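Local coordinates for nitrilotriacetate monooxygenase component B (Bacillus cereus ATCC 14579, PDB 3BPK), which probably binds FMN and acts as the flavin reductase-like component of a monooxygenase system, at residues B[28-33]-B[87-92]. Residues are numbered along the deposited sequence; the frame is centred on the assembly and turned at random.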
ATOM      1  N   ARG B  28      -0.334  -7.788  -0.611  1.00 14.17           N
ATOM      2  CA  ARG B  28      -0.931  -6.438  -0.735  1.00 13.47           C
ATOM      3  C   ARG B  28      -2.431  -6.465  -0.369  1.00 14.18           C
ATOM      4  O   ARG B  28      -3.163  -7.325  -0.845  1.00 15.45           O
ATOM      5  CB  ARG B  28      -0.819  -5.900  -2.171  1.00 13.54           C
ATOM      6  CG  ARG B  28       0.656  -5.724  -2.568  1.00 13.43           C
ATOM      7  CD  ARG B  28       0.795  -5.129  -3.970  1.00 13.74           C
ATOM      8  NE  ARG B  28       0.159  -5.885  -5.045  1.00 14.41           N
ATOM      9  CZ  ARG B  28       0.657  -7.034  -5.550  1.00 14.53           C
ATOM     10  NH1 ARG B  28       1.793  -7.548  -5.082  1.00 15.18           N
ATOM     11  NH2 ARG B  28       0.036  -7.661  -6.548  1.00 16.20           N
ATOM     12  N   PRO B  29      -2.878  -5.515   0.441  1.00 13.64           N
ATOM     13  CA  PRO B  29      -4.310  -5.476   0.761  1.00 13.63           C
ATOM     14  C   PRO B  29      -5.076  -5.029  -0.479  1.00 14.09           C
ATOM     15  O   PRO B  29      -4.539  -4.266  -1.294  1.00 14.79           O
ATOM     16  CB  PRO B  29      -4.401  -4.432   1.877  1.00 13.67           C
ATOM     17  CG  PRO B  29      -3.228  -3.531   1.651  1.00 13.84           C
ATOM     18  CD  PRO B  29      -2.115  -4.427   1.093  1.00 13.78           C
ATOM     19  N   VAL B  30      -6.339  -5.436  -0.583  1.00 14.32           N
ATOM     20  CA  VAL B  30      -7.093  -5.183  -1.821  1.00 14.60           C
ATOM     21  C   VAL B  30      -8.287  -4.276  -1.537  1.00 14.75           C
ATOM     22  O   VAL B  30      -9.191  -4.655  -0.751  1.00 15.23           O
ATOM     23  CB  VAL B  30      -7.586  -6.546  -2.462  1.00 14.93           C
ATOM     24  CG1 VAL B  30      -8.382  -6.337  -3.749  1.00 17.23           C
ATOM     25  CG2 VAL B  30      -6.374  -7.460  -2.778  1.00 15.54           C
ATOM     26  N   ALA B  31      -8.269  -3.091  -2.146  1.00 14.31           N
ATOM     27  CA  ALA B  31      -9.394  -2.155  -2.022  1.00 13.15           C
ATOM     28  C   ALA B  31     -10.451  -2.523  -3.055  1.00 13.79           C
ATOM     29  O   ALA B  31     -10.154  -2.574  -4.257  1.00 15.00           O
ATOM     30  CB  ALA B  31      -8.933  -0.709  -2.249  1.00 15.07           C
ATOM     31  N   PHE B  32     -11.698  -2.736  -2.614  1.00 13.55           N
ATOM     32  CA  PHE B  32     -12.778  -2.917  -3.582  1.00 13.53           C
ATOM     33  C   PHE B  32     -13.476  -1.566  -3.637  1.00 13.21           C
ATOM     34  O   PHE B  32     -14.040  -1.114  -2.620  1.00 13.74           O
ATOM     35  CB  PHE B  32     -13.739  -4.011  -3.157  1.00 14.05           C
ATOM     36  CG  PHE B  32     -14.854  -4.181  -4.103  1.00 16.06           C
ATOM     37  CD1 PHE B  32     -14.597  -4.570  -5.416  1.00 16.76           C
ATOM     38  CD2 PHE B  32     -16.189  -3.965  -3.689  1.00 19.04           C
ATOM     39  CE1 PHE B  32     -15.641  -4.709  -6.328  1.00 18.27           C
ATOM     40  CE2 PHE B  32     -17.223  -4.102  -4.595  1.00 19.66           C
ATOM     41  CZ  PHE B  32     -16.960  -4.492  -5.906  1.00 19.72           C
ATOM     42  N   VAL B  33     -13.377  -0.904  -4.790  1.00 12.60           N
ATOM     43  CA  VAL B  33     -13.755   0.525  -4.865  1.00 13.22           C
ATOM     44  C   VAL B  33     -14.973   0.721  -5.754  1.00 14.13           C
ATOM     45  O   VAL B  33     -14.966   0.280  -6.923  1.00 13.94           O
ATOM     46  CB  VAL B  33     -12.604   1.364  -5.465  1.00 12.93           C
ATOM     47  CG1 VAL B  33     -12.994   2.862  -5.556  1.00 14.64           C
ATOM     48  CG2 VAL B  33     -11.336   1.248  -4.594  1.00 13.43           C
ATOM     49  N   HIS B  87     -13.947  -0.447   0.080  1.00 12.10           N
ATOM     50  CA  HIS B  87     -14.365  -1.569   0.902  1.00 12.61           C
ATOM     51  C   HIS B  87     -13.159  -2.453   1.172  1.00 13.18           C
ATOM     52  O   HIS B  87     -12.314  -2.670   0.279  1.00 14.19           O
ATOM     53  CB  HIS B  87     -15.408  -2.437   0.171  1.00 14.22           C
ATOM     54  CG  HIS B  87     -16.604  -1.671  -0.301  1.00 13.08           C
ATOM     55  ND1 HIS B  87     -16.571  -0.886  -1.437  1.00 12.69           N
ATOM     56  CD2 HIS B  87     -17.882  -1.604   0.174  1.00 14.93           C
ATOM     57  CE1 HIS B  87     -17.776  -0.349  -1.632  1.00 14.53           C
ATOM     58  NE2 HIS B  87     -18.581  -0.751  -0.656  1.00 15.13           N
ATOM     59  N   ILE B  88     -13.094  -2.984   2.383  1.00 13.15           N
ATOM     60  CA  ILE B  88     -12.097  -4.024   2.688  1.00 13.51           C
ATOM     61  C   ILE B  88     -12.564  -5.337   2.040  1.00 13.72           C
ATOM     62  O   ILE B  88     -13.743  -5.728   2.129  1.00 14.98           O
ATOM     63  CB  ILE B  88     -11.972  -4.231   4.213  1.00 13.95           C
ATOM     64  CG1 ILE B  88     -11.512  -2.922   4.880  1.00 14.11           C
ATOM     65  CG2 ILE B  88     -11.026  -5.395   4.546  1.00 15.32           C
ATOM     66  CD1 ILE B  88     -10.238  -2.326   4.287  1.00 16.44           C
ATOM     67  N   SER B  89     -11.639  -5.993   1.350  1.00 14.34           N
ATOM     68  CA  SER B  89     -11.912  -7.284   0.694  1.00 14.78           C
ATOM     69  C   SER B  89     -11.657  -8.420   1.653  1.00 15.79           C
ATOM     70  O   SER B  89     -10.618  -8.482   2.318  1.00 16.40           O
ATOM     71  CB  SER B  89     -11.018  -7.461  -0.557  1.00 16.61           C
ATOM     72  OG  SER B  89     -11.221  -6.413  -1.477  1.00 16.71           O
ATOM     73  N   ASP B  90     -12.600  -9.352   1.690  1.00 15.80           N
ATOM     74  CA  ASP B  90     -12.486 -10.463   2.625  1.00 17.05           C
ATOM     75  C   ASP B  90     -13.000 -11.780   2.039  1.00 17.23           C
ATOM     76  O   ASP B  90     -13.611 -11.797   0.946  1.00 17.59           O
ATOM     77  CB  ASP B  90     -13.111 -10.118   3.996  1.00 18.26           C
ATOM     78  CG  ASP B  90     -14.623 -10.066   3.967  1.00 20.22           C
ATOM     79  OD1 ASP B  90     -15.255 -10.955   3.343  1.00 22.91           O
ATOM     80  OD2 ASP B  90     -15.178  -9.139   4.597  1.00 22.06           O
ATOM     81  N   GLU B  91     -12.719 -12.887   2.740  1.00 17.69           N
ATOM     82  CA  GLU B  91     -13.057 -14.213   2.207  1.00 20.07           C
ATOM     83  C   GLU B  91     -14.564 -14.374   1.934  1.00 20.26           C
ATOM     84  O   GLU B  91     -14.943 -15.162   1.040  1.00 23.34           O
ATOM     85  CB  GLU B  91     -12.589 -15.297   3.164  1.00 19.84           C
ATOM     86  CG  GLU B  91     -11.067 -15.397   3.283  1.00 19.76           C
ATOM     87  CD  GLU B  91     -10.593 -16.557   4.163  1.00 21.48           C
ATOM     88  OE1 GLU B  91     -11.303 -17.604   4.224  1.00 25.62           O
ATOM     89  OE2 GLU B  91      -9.532 -16.418   4.810  1.00 22.78           O
ATOM     90  N   SER B  92     -15.409 -13.605   2.632  1.00 21.25           N
ATOM     91  CA  SER B  92     -16.881 -13.814   2.503  1.00 21.47           C
ATOM     92  C   SER B  92     -17.427 -13.346   1.161  1.00 21.62           C
ATOM     93  O   SER B  92     -18.520 -13.735   0.771  1.00 22.90           O
ATOM     94  CB  SER B  92     -17.656 -13.135   3.631  1.00 21.74           C
ATOM     95  OG  SER B  92     -17.650 -11.708   3.529  1.00 22.69           O
TER
HETATM   96  O   HOH W   1      -8.998  -4.858   1.924  1.00 17.32           O
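Phe-32 and His-87 form an antiparallel hydrogen-bonded pair where strand 28-36 meets the end of strand 83-88. Phe-32 N donates to His-87 O at 3.0 Å, and His-87 N returns a bond of 2.8 Å to Phe-32 O. The imidazole adds a third bond. His-87 CG lies anti to its carbonyl carbon (chi1 -55°), which sets the ring beside its own backbone N, and ND1 and that N can share one acceptor. His-87 ND1 then donates to Phe-32 O at 2.8 Å, with the oxygen in the ring plane. The backbone N-H and the ring N-H reach this oxygen from opposite faces of its carbonyl plane.

One step along, Ala-31 and Ile-88 make the non-hydrogen-bonded pair. Beyond it the strands part, and the backbone bond from Ser-89 N to Val-30 O is weak at 3.5 Å. A water fills in, donating to Val-30 O and accepting from Ser-89 N. Ser-89 OG also donates to Val-30 O, at 2.8 Å, from above the carbonyl plane.

Van der Waals contacts are few. The Val-30 methyl CG1 lies 3.6 Å from the hydroxyl oxygen Ser-89 OG. The Phe-32 and His-87 rings sit obliquely, planes at 51°, with CD2 of Phe-32 3.8 Å from ND1 of His-87. Ile-97 and Thr-100 of helix 94-100 touch the Phe-32 side chain.

All six touching residues are buried, inside the antiparallel sheet of the flavin reductase-like domain. At the far side of the imidazole, His-87 NE2 is hydrogen-bonded to Val-129 N. With ND1 donating and NE2 taking the backbone N-H, the ring is consistent with a neutral ND1-protonated tautomer, its rotation fixed from two sides. Side-chain and water bonds thus extend the pairing of the two strands past their regular ladder.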